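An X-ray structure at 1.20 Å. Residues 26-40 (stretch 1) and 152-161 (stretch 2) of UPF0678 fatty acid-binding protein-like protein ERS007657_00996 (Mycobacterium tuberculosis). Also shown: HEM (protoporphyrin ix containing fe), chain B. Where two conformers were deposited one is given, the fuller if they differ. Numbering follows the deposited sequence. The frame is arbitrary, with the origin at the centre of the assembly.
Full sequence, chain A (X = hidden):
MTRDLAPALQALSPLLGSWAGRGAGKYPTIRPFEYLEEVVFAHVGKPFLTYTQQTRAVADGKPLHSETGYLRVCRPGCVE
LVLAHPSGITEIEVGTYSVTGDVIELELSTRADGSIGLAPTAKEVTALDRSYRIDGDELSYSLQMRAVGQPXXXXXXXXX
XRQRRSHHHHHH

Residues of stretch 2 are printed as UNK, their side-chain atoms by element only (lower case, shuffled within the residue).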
ATOM      1  N   LYS A  26       0.747   4.552  14.489  1.00  9.73           N
ATOM      2  CA  LYS A  26       0.660   5.654  15.446  1.00  9.34           C
ATOM      3  C   LYS A  26       0.184   6.894  14.703  1.00  8.63           C
ATOM      4  O   LYS A  26       0.212   6.922  13.456  1.00  9.09           O
ATOM      5  CB  LYS A  26       2.021   5.870  16.120  1.00 10.64           C
ATOM      6  CG  LYS A  26       3.172   6.260  15.195  1.00 12.09           C
ATOM      7  CD  LYS A  26       4.418   6.721  15.971  1.00 14.77           C
ATOM      8  CE  LYS A  26       5.588   7.062  15.078  1.00 21.33           C
ATOM      9  NZ  LYS A  26       6.449   5.889  14.856  1.00 26.92           N
ATOM     10  N   TYR A  27      -0.224   7.884  15.463  1.00  9.20           N
ATOM     11  CA  TYR A  27      -0.459   9.246  14.950  1.00  9.11           C
ATOM     12  C   TYR A  27      -0.655  10.149  16.146  1.00  9.53           C
ATOM     13  O   TYR A  27      -1.087   9.689  17.199  1.00 10.97           O
ATOM     14  CB  TYR A  27      -1.677   9.318  14.018  1.00  8.89           C
ATOM     15  CG  TYR A  27      -1.512  10.291  12.876  1.00  7.57           C
ATOM     16  CD1 TYR A  27      -0.467  10.161  11.969  1.00  8.36           C
ATOM     17  CD2 TYR A  27      -2.373  11.359  12.712  1.00  8.76           C
ATOM     18  CE1 TYR A  27      -0.271  11.078  10.948  1.00  7.88           C
ATOM     19  CE2 TYR A  27      -2.182  12.297  11.702  1.00  7.74           C
ATOM     20  CZ  TYR A  27      -1.122  12.164  10.813  1.00  7.72           C
ATOM     21  OH  TYR A  27      -0.907  13.105   9.836  1.00  8.35           O
ATOM     22  N   PRO A  28      -0.400  11.462  16.037  1.00 10.68           N
ATOM     23  CA  PRO A  28      -0.410  12.280  17.242  1.00 11.58           C
ATOM     24  C   PRO A  28      -1.783  12.325  17.925  1.00 13.58           C
ATOM     25  O   PRO A  28      -1.865  12.648  19.105  1.00 14.13           O
ATOM     26  CB  PRO A  28       0.015  13.644  16.727  1.00 13.24           C
ATOM     27  CG  PRO A  28       0.959  13.315  15.623  1.00 12.75           C
ATOM     28  CD  PRO A  28       0.330  12.120  14.946  1.00 10.83           C
ATOM     29  N   THR A  29      -2.830  12.068  17.161  1.00 12.58           N
ATOM     30  CA  THR A  29      -4.224  12.254  17.611  1.00 12.86           C
ATOM     31  C   THR A  29      -4.796  10.959  18.199  1.00 12.88           C
ATOM     32  O   THR A  29      -5.961  10.979  18.638  1.00 14.93           O
ATOM     33  CB  THR A  29      -5.083  12.720  16.435  1.00 14.06           C
ATOM     34  OG1 THR A  29      -4.843  11.785  15.378  1.00 13.98           O
ATOM     35  CG2 THR A  29      -4.759  14.125  15.996  1.00 15.55           C
ATOM     36  N   ILE A  30      -4.017   9.874  18.188  1.00 12.68           N
ATOM     37  CA  ILE A  30      -4.520   8.523  18.561  1.00 12.45           C
ATOM     38  C   ILE A  30      -3.512   7.843  19.472  1.00 11.64           C
ATOM     39  O   ILE A  30      -2.383   8.326  19.600  1.00 12.93           O
ATOM     40  CB  ILE A  30      -4.805   7.658  17.323  1.00 13.22           C
ATOM     41  CG1 ILE A  30      -3.502   7.273  16.603  1.00 14.30           C
ATOM     42  CG2 ILE A  30      -5.794   8.354  16.392  1.00 16.55           C
ATOM     43  CD1 ILE A  30      -3.674   6.375  15.406  1.00 14.69           C
ATOM     44  N   ARG A  31      -3.884   6.686  19.990  1.00 12.98           N
ATOM     45  CA  ARG A  31      -2.936   5.836  20.730  1.00 14.86           C
ATOM     46  C   ARG A  31      -2.260   4.877  19.761  1.00 12.79           C
ATOM     47  O   ARG A  31      -2.867   4.403  18.794  1.00 12.77           O
ATOM     48  CB  ARG A  31      -3.634   5.070  21.847  1.00 18.79           C
ATOM     49  CG  ARG A  31      -4.254   5.982  22.893  1.00 26.15           C
ATOM     50  CD  ARG A  31      -3.187   6.672  23.726  1.00 43.02           C
ATOM     51  NE  ARG A  31      -2.420   5.727  24.541  1.00 72.11           N
ATOM     52  CZ  ARG A  31      -2.840   5.189  25.685  1.00 88.48           C
ATOM     53  NH1 ARG A  31      -4.042   5.483  26.155  1.00118.43           N
ATOM     54  NH2 ARG A  31      -2.080   4.315  26.324  1.00 89.28           N
ATOM     55  N   PRO A  32      -0.999   4.503  20.026  1.00 11.11           N
ATOM     56  CA  PRO A  32      -0.322   3.543  19.170  1.00  9.99           C
ATOM     57  C   PRO A  32      -1.046   2.194  19.127  1.00  9.14           C
ATOM     58  O   PRO A  32      -1.759   1.840  20.079  1.00 10.57           O
ATOM     59  CB  PRO A  32       1.071   3.403  19.785  1.00 11.18           C
ATOM     60  CG  PRO A  32       1.293   4.748  20.458  1.00 12.15           C
ATOM     61  CD  PRO A  32      -0.080   5.176  20.950  1.00 12.72           C
ATOM     62  N   PHE A  33      -0.750   1.416  18.103  1.00 10.03           N
ATOM     63  CA  PHE A  33      -1.443   0.132  17.894  1.00 10.18           C
ATOM     64  C   PHE A  33      -0.533  -0.797  17.090  1.00  9.83           C
ATOM     65  O   PHE A  33       0.476  -0.352  16.491  1.00 10.18           O
ATOM     66  CB  PHE A  33      -2.790   0.337  17.175  1.00 12.06           C
ATOM     67  CG  PHE A  33      -2.658   1.009  15.826  1.00 12.26           C
ATOM     68  CD1 PHE A  33      -2.357   0.273  14.681  1.00 13.70           C
ATOM     69  CD2 PHE A  33      -2.649   2.400  15.726  1.00 13.20           C
ATOM     70  CE1 PHE A  33      -2.123   0.908  13.462  1.00 13.97           C
ATOM     71  CE2 PHE A  33      -2.398   3.024  14.506  1.00 14.27           C
ATOM     72  CZ  PHE A  33      -2.131   2.279  13.382  1.00 14.69           C
ATOM     73  N   GLU A  34      -0.902  -2.068  17.059  1.00 10.86           N
ATOM     74  CA  GLU A  34      -0.273  -3.029  16.131  0.50  9.49           C
ATOM     75  C   GLU A  34      -1.348  -3.857  15.431  1.00  9.94           C
ATOM     76  O   GLU A  34      -2.501  -3.856  15.879  1.00 12.93           O
ATOM     77  CB  GLU A  34       0.776  -3.872  16.865  0.50  8.85           C
ATOM     78  CG  GLU A  34       0.267  -4.593  18.102  0.50 10.83           C
ATOM     79  CD  GLU A  34       1.369  -5.311  18.855  0.50 14.03           C
ATOM     80  OE1 GLU A  34       2.496  -5.412  18.301  0.50 14.71           O
ATOM     81  OE2 GLU A  34       1.076  -5.876  19.909  0.50 10.42           O
ATOM     82  N   TYR A  35      -0.946  -4.570  14.398  1.00  9.59           N
ATOM     83  CA  TYR A  35      -1.905  -5.264  13.521  1.00  9.56           C
ATOM     84  C   TYR A  35      -1.225  -6.433  12.828  1.00  8.48           C
ATOM     85  O   TYR A  35       0.000  -6.393  12.584  1.00 10.04           O
ATOM     86  CB  TYR A  35      -2.519  -4.287  12.506  1.00  9.43           C
ATOM     87  CG  TYR A  35      -1.534  -3.591  11.605  1.00  9.13           C
ATOM     88  CD1 TYR A  35      -1.235  -4.087  10.352  1.00  8.85           C
ATOM     89  CD2 TYR A  35      -0.994  -2.364  11.957  1.00  8.74           C
ATOM     90  CE1 TYR A  35      -0.386  -3.406   9.490  1.00  8.43           C
ATOM     91  CE2 TYR A  35      -0.122  -1.681  11.119  1.00  9.19           C
ATOM     92  CZ  TYR A  35       0.167  -2.192   9.869  1.00  8.57           C
ATOM     93  OH  TYR A  35       0.987  -1.484   9.018  1.00  9.29           O
ATOM     94  N   LEU A  36      -2.055  -7.401  12.435  1.00  9.81           N
ATOM     95  CA  LEU A  36      -1.712  -8.459  11.473  1.00 10.01           C
ATOM     96  C   LEU A  36      -2.256  -8.056  10.108  1.00 10.95           C
ATOM     97  O   LEU A  36      -3.288  -7.362  10.059  1.00 10.58           O
ATOM     98  CB  LEU A  36      -2.311  -9.789  11.931  1.00 10.34           C
ATOM     99  CG  LEU A  36      -1.889 -10.246  13.318  1.00 12.39           C
ATOM    100  CD1 LEU A  36      -2.535 -11.582  13.662  1.00 14.86           C
ATOM    101  CD2 LEU A  36      -0.384 -10.333  13.425  1.00 12.02           C
ATOM    102  N   GLU A  37      -1.570  -8.454   9.048  1.00  9.82           N
ATOM    103  CA  GLU A  37      -1.888  -8.003   7.688  1.00 10.23           C
ATOM    104  C   GLU A  37      -1.795  -9.179   6.734  1.00  9.71           C
ATOM    105  O   GLU A  37      -0.790  -9.911   6.786  1.00 11.59           O
ATOM    106  CB  GLU A  37      -0.949  -6.884   7.275  1.00 10.30           C
ATOM    107  CG  GLU A  37      -1.149  -6.401   5.854  1.00  9.64           C
ATOM    108  CD  GLU A  37      -0.448  -5.100   5.545  1.00  9.93           C
ATOM    109  OE1 GLU A  37       0.254  -4.579   6.434  1.00 10.44           O
ATOM    110  OE2 GLU A  37      -0.587  -4.620   4.401  1.00 11.15           O
ATOM    111  N   GLU A  38      -2.770  -9.269   5.828  1.00 10.13           N
ATOM    112  CA  GLU A  38      -2.779 -10.201   4.693  1.00 11.47           C
ATOM    113  C   GLU A  38      -2.969  -9.379   3.420  1.00  9.47           C
ATOM    114  O   GLU A  38      -3.933  -8.584   3.358  1.00 10.15           O
ATOM    115  CB  GLU A  38      -3.908 -11.225   4.837  1.00 15.11           C
ATOM    116  CG  GLU A  38      -3.826 -12.071   6.088  1.00 19.75           C
ATOM    117  CD  GLU A  38      -3.245 -13.454   5.861  1.00 29.05           C
ATOM    118  OE1 GLU A  38      -3.017 -13.811   4.685  1.00 41.95           O
ATOM    119  OE2 GLU A  38      -2.971 -14.152   6.864  1.00 40.79           O
ATOM    120  N   VAL A  39      -2.121  -9.624   2.425  1.00 10.05           N
ATOM    121  CA  VAL A  39      -2.162  -8.935   1.119  1.00 10.00           C
ATOM    122  C   VAL A  39      -2.177  -9.974   0.001  1.00 10.16           C
ATOM    123  O   VAL A  39      -1.494 -11.005   0.118  1.00 12.15           O
ATOM    124  CB  VAL A  39      -0.966  -7.994   0.997  1.00 11.16           C
ATOM    125  CG1 VAL A  39      -0.625  -7.698  -0.445  1.00 13.13           C
ATOM    126  CG2 VAL A  39      -1.190  -6.730   1.811  1.00 11.42           C
ATOM    127  N   VAL A  40      -2.930  -9.696  -1.040  1.00 10.39           N
ATOM    128  CA  VAL A  40      -2.856 -10.500  -2.283  1.00 10.02           C
ATOM    129  C   VAL A  40      -2.623  -9.565  -3.454  1.00  9.87           C
ATOM    130  O   VAL A  40      -3.390  -8.607  -3.621  1.00 10.31           O
ATOM    131  CB  VAL A  40      -4.114 -11.357  -2.501  1.00 12.31           C
ATOM    132  CG1 VAL A  40      -4.000 -12.146  -3.787  1.00 12.92           C
ATOM    133  CG2 VAL A  40      -4.393 -12.281  -1.334  1.00 15.57           C
ATOM    134  N   UNK A 152       2.855  15.773   7.603  1.00  9.71           N
ATOM    135  CA  UNK A 152       3.213  14.472   7.016  1.00  8.59           C
ATOM    136  C   UNK A 152       4.182  13.740   7.932  1.00  9.76           C
ATOM    137  O   UNK A 152       5.262  14.300   8.245  1.00 10.92           O
ATOM    138  c   UNK A 152       3.814  14.714   5.643  1.00  9.51           C
ATOM    139  c   UNK A 152       4.194  13.458   4.859  1.00 10.73           C
ATOM    140  c   UNK A 152       2.963  12.705   4.375  1.00 10.79           C
ATOM    141  c   UNK A 152       5.117  13.809   3.691  1.00 12.91           C
ATOM    142  N   UNK A 153       3.843  12.526   8.331  1.00  8.87           N
ATOM    143  CA  UNK A 153       4.643  11.754   9.291  1.00  9.35           C
ATOM    144  C   UNK A 153       4.189  10.290   9.288  1.00  8.82           C
ATOM    145  O   UNK A 153       3.087   9.999   8.807  1.00  9.42           O
ATOM    146  c   UNK A 153       4.540  12.364  10.684  1.00 10.17           C
ATOM    147  c   UNK A 153       3.073  13.073  12.545  1.00 11.40           C
ATOM    148  n   UNK A 153       2.645  14.328  12.441  1.00 11.77           N
ATOM    149  c   UNK A 153       3.147  12.304  11.260  1.00 10.41           C
ATOM    150  o   UNK A 153       3.411  12.552  13.611  1.00 12.09           O
ATOM    151  N   UNK A 154       4.958   9.425   9.911  1.00 10.80           N
ATOM    152  CA  UNK A 154       4.614   7.985   9.952  1.00 11.31           C
ATOM    153  C   UNK A 154       3.194   7.787  10.497  1.00 10.11           C
ATOM    154  O   UNK A 154       2.870   8.319  11.586  1.00 10.72           O
ATOM    155  o   UNK A 154       7.795   6.330  10.808  1.00 20.88           O
ATOM    156  c   UNK A 154       6.929   6.940  10.151  1.00 14.91           C
ATOM    157  o   UNK A 154       7.115   7.384   8.989  1.00 17.05           O
ATOM    158  c   UNK A 154       5.591   7.213  10.818  1.00 13.41           C
ATOM    159  N   UNK A 155       2.427   6.918   9.850  1.00 10.18           N
ATOM    160  CA  UNK A 155       1.212   6.312  10.447  1.00  8.46           C
ATOM    161  C   UNK A 155       1.381   4.806  10.579  1.00  8.20           C
ATOM    162  O   UNK A 155       0.832   4.257  11.521  1.00  9.55           O
ATOM    163  n   UNK A 155      -1.684   6.129  11.516  1.00 10.52           N
ATOM    164  c   UNK A 155      -2.454   5.583   9.545  1.00  8.72           C
ATOM    165  n   UNK A 155      -3.376   5.237  10.497  1.00 11.70           N
ATOM    166  c   UNK A 155      -0.067   6.657   9.648  1.00  8.29           C
ATOM    167  c   UNK A 155      -2.900   5.606  11.686  1.00 11.32           C
ATOM    168  c   UNK A 155      -1.352   6.081  10.186  1.00  9.65           C
ATOM    169  N   UNK A 156       2.053   4.157   9.624  1.00  7.91           N
ATOM    170  CA  UNK A 156       2.143   2.678   9.593  1.00  8.27           C
ATOM    171  C   UNK A 156       3.551   2.257   9.201  1.00  8.43           C
ATOM    172  O   UNK A 156       4.141   2.893   8.312  1.00  8.99           O
ATOM    173  c   UNK A 156       1.173   2.084   8.570  1.00  9.02           C
ATOM    174  c   UNK A 156      -0.279   2.529   8.640  1.00  9.14           C
ATOM    175  c   UNK A 156      -0.995   1.947   9.856  1.00 10.58           C
ATOM    176  c   UNK A 156      -0.981   2.121   7.351  1.00 12.10           C
ATOM    177  N   UNK A 157       3.894   1.039   9.581  1.00  9.20           N
ATOM    178  CA  UNK A 157       4.926   0.264   8.857  1.00  8.65           C
ATOM    179  C   UNK A 157       4.737  -1.213   9.176  1.00  8.87           C
ATOM    180  O   UNK A 157       4.311  -1.539  10.291  1.00  9.02           O
ATOM    181  c   UNK A 157       6.300   0.748   9.222  1.00 10.26           C
ATOM    182  N   UNK A 158       5.059  -2.078   8.228  1.00  8.41           N
ATOM    183  CA  UNK A 158       4.853  -3.533   8.437  1.00  8.33           C
ATOM    184  C   UNK A 158       5.874  -4.331   7.664  1.00  8.25           C
ATOM    185  O   UNK A 158       6.506  -3.801   6.730  1.00  8.72           O
ATOM    186  c   UNK A 158       3.458  -3.936   8.026  1.00  8.83           C
ATOM    187  N   UNK A 159       6.003  -5.580   8.051  1.00  8.67           N
ATOM    188  CA  UNK A 159       6.821  -6.578   7.342  1.00  9.04           C
ATOM    189  C   UNK A 159       5.958  -7.802   7.083  1.00  8.81           C
ATOM    190  O   UNK A 159       5.404  -8.376   8.040  1.00  8.97           O
ATOM    191  c   UNK A 159       8.869  -5.719   8.555  1.00  9.27           C
ATOM    192  c   UNK A 159       8.971  -7.904   7.319  1.00 10.44           C
ATOM    193  c   UNK A 159       8.091  -6.946   8.130  1.00  9.72           C
ATOM    194  N   UNK A 160       5.859  -8.185   5.824  1.00  9.04           N
ATOM    195  CA  UNK A 160       5.067  -9.353   5.376  1.00  9.38           C
ATOM    196  C   UNK A 160       6.014 -10.362   4.738  1.00  8.48           C
ATOM    197  O   UNK A 160       7.070  -9.965   4.207  1.00 10.89           O
ATOM    198  c   UNK A 160       3.199  -7.647   4.662  1.00  9.73           C
ATOM    199  c   UNK A 160       2.535  -7.704   6.030  1.00 11.07           C
ATOM    200  c   UNK A 160       3.993  -8.932   4.364  1.00 10.28           C
ATOM    201  c   UNK A 160       2.156  -7.422   3.588  1.00  9.68           C
ATOM    202  N   UNK A 161       5.575 -11.606   4.677  1.00 10.46           N
ATOM    203  CA  UNK A 161       6.371 -12.679   4.064  1.00  9.99           C
ATOM    204  C   UNK A 161       5.517 -13.432   3.058  1.00  9.61           C
ATOM    205  O   UNK A 161       4.313 -13.636   3.293  1.00 10.77           O
ATOM    206  n   UNK A 161       7.555 -12.229   7.160  1.00 24.89           N
ATOM    207  c   UNK A 161       9.235 -12.536   5.812  1.00 19.66           C
ATOM    208  n   UNK A 161       9.636 -11.788   6.879  1.00 22.40           N
ATOM    209  c   UNK A 161       8.589 -11.611   7.688  1.00 23.44           C
ATOM    210  c   UNK A 161       7.956 -12.912   6.030  1.00 17.75           C
ATOM    211  c   UNK A 161       6.965 -13.601   5.131  1.00 14.72           C
TER
HETATM  212  CHA HEM B 201      -6.463   6.190  12.981  1.00 13.65           C
HETATM  213  CHB HEM B 201      -5.196   1.642  12.098  1.00 12.11           C
HETATM  214  CHC HEM B 201      -4.377   2.735   7.420  1.00  9.92           C
HETATM  215  CHD HEM B 201      -6.131   7.195   8.237  1.00 11.40           C
HETATM  216  C1A HEM B 201      -6.189   4.855  13.128  1.00 12.77           C
HETATM  217  C2A HEM B 201      -6.390   4.117  14.344  1.00 12.60           C
HETATM  218  C3A HEM B 201      -6.040   2.840  14.082  1.00 12.40           C
HETATM  219  C4A HEM B 201      -5.610   2.784  12.730  1.00 12.35           C
HETATM  220  CMA HEM B 201      -6.127   1.673  15.026  1.00 14.59           C
HETATM  221  CAA HEM B 201      -6.907   4.672  15.650  1.00 14.60           C
HETATM  222  CBA HEM B 201      -8.317   4.168  15.937  1.00 20.06           C
HETATM  223  CGA HEM B 201      -9.260   4.634  14.879  1.00 25.23           C
HETATM  224  O1A HEM B 201      -9.902   3.792  14.217  1.00 34.00           O
HETATM  225  O2A HEM B 201      -9.437   5.855  14.694  1.00 33.30           O
HETATM  226  C1B HEM B 201      -4.807   1.563  10.747  1.00 11.05           C
HETATM  227  C2B HEM B 201      -4.379   0.354  10.117  1.00 11.04           C
HETATM  228  C3B HEM B 201      -4.101   0.658   8.796  1.00 10.92           C
HETATM  229  C4B HEM B 201      -4.442   2.079   8.634  1.00 10.29           C
HETATM  230  CMB HEM B 201      -4.256  -0.998  10.779  1.00 12.53           C
HETATM  231  CAB HEM B 201      -3.559  -0.190   7.711  1.00 12.13           C
HETATM  232  CBB HEM B 201      -2.731  -1.186   7.956  1.00 13.38           C
HETATM  233  C1C HEM B 201      -4.831   4.042   7.226  1.00  9.68           C
HETATM  234  C2C HEM B 201      -4.865   4.717   5.987  1.00  9.76           C
HETATM  235  C3C HEM B 201      -5.426   5.947   6.212  1.00 10.70           C
HETATM  236  C4C HEM B 201      -5.640   6.064   7.630  1.00 11.14           C
HETATM  237  CMC HEM B 201      -4.372   4.142   4.699  1.00 11.07           C
HETATM  238  CAC HEM B 201      -5.814   6.989   5.236  1.00 10.31           C
HETATM  239  CBC HEM B 201      -6.435   6.692   4.088  1.00 12.23           C
HETATM  240  C1D HEM B 201      -6.303   7.298   9.611  1.00 11.94           C
HETATM  241  C2D HEM B 201      -6.808   8.514  10.264  1.00 14.68           C
HETATM  242  C3D HEM B 201      -6.909   8.235  11.565  1.00 15.86           C
HETATM  243  C4D HEM B 201      -6.442   6.843  11.740  1.00 13.29           C
HETATM  244  CMD HEM B 201      -7.215   9.791   9.582  1.00 14.29           C
HETATM  245  CAD HEM B 201      -7.755   9.012  12.534  1.00 23.95           C
HETATM  246  CBD HEM B 201      -6.941   9.952  13.298  1.00 22.60           C
HETATM  247  CGD HEM B 201      -7.838  10.773  14.228  1.00 19.07           C
HETATM  248  O1D HEM B 201      -9.055  10.544  14.539  1.00 26.26           O
HETATM  249  O2D HEM B 201      -7.331  11.709  14.668  1.00 18.18           O
HETATM  250  NA  HEM B 201      -5.728   3.992  12.145  1.00 11.41           N
HETATM  251  NB  HEM B 201      -4.835   2.552   9.832  1.00 10.89           N
HETATM  252  NC  HEM B 201      -5.265   4.880   8.219  1.00 10.49           N
HETATM  253  ND  HEM B 201      -6.105   6.304  10.537  1.00 12.17           N
HETATM  254 FE   HEM B 201      -5.425   4.495  10.220  1.00 11.25          FE
HETATM  255  O   HOH W   1       8.220   6.759  13.284  1.00 34.13           O
HETATM  256  O   HOH W   2      -7.434   3.860   9.805  1.00 17.01           O

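Position 152 carries four carbons forked at the second, and its CA-to-CB bond points away from stretch 1, which its side chain does not touch. This is Leu 152, at the corner where the chain turns into the strand; this contact asks nothing specific of it.

Position 153 has three carbons, the third bearing one oxygen and one nitrogen. A carbon lies beside the ring of Tyr 27, and the oxygen approaches CG of Pro 28. The amide makes it Gln 153. A long, uncharged polar chain can set its CG beside the tyrosine ring, 3.6 Å from Tyr 27 CE1, while Gln 153 OE1 reaches Pro 28 CG at 3.3 Å.

At position 154 two carbons end in a pair of oxygens, a carboxylate facing the Lys 26 amine across a water, so the residue is Asp 154. Its charge suits the lysine, but Asp 154 OD2 stands 4.3 Å from Lys 26 NZ, too far for a salt bridge; water 1 spans the gap, accepting from Lys 26 NZ at 2.5 Å and donating to Asp 154 OD2 at 2.5 Å.

Position 155 shows one carbon followed by a five-membered ring of three carbons and two nitrogens. One nitrogen lies close to Lys 26 O, the other at the heme iron. Only an imidazole fits: His 155. His 155 ND1 donates to Lys 26 O at 2.8 Å, leaving His 155 NE2 free to bind HEM FE at 2.2 Å. The ring's edge meets Ile 30 CD1, 3.9 Å from His 155 CE1.

Position 156 has four carbons forked at the second, one branch end at the edge of the Phe 33 ring: Leu 156. Leu 156 CD2 packs 3.7 Å from Phe 33 CZ, and Leu 156 CD1 reaches HEM CHC at 3.5 Å; a branched apolar chain suits both neighbors.

Position 157 has a single carbon pointing away from stretch 1: Ala 157, on which this contact sets little demand. Position 158 also has one carbon, but its CB points toward stretch 1, 3.6 Å from both Tyr 35 OH and Glu 37 OE1. This is Ala 158, whose methyl fits close beside both side chains.

Position 159, one carbon carrying two more, points away without contact: Val 159. Position 160 has four carbons forked at the second and points toward Glu 37 and Val 39; it is Leu 160, whose apolar fork sets CD2 3.8 Å from Glu 37 CB and CD1 3.9 Å from Val 39 CG2. Position 161, one carbon then a five-membered ring with two nitrogens, is the exposed His 161, out of reach; this contact constrains neither it nor Val 159.

The single backbone-to-backbone hydrogen bond, Lys 26 N to His 155 O at 3.0 Å, lies ahead of strand 33-40; that strand and 153-161 run at 50° to each other. Beyond it side chains fill the gap, while Lys 26 O holds the heme-binding imidazole by its hydrogen bond.

Stretch 2 152-161: LQDHLAAVLH
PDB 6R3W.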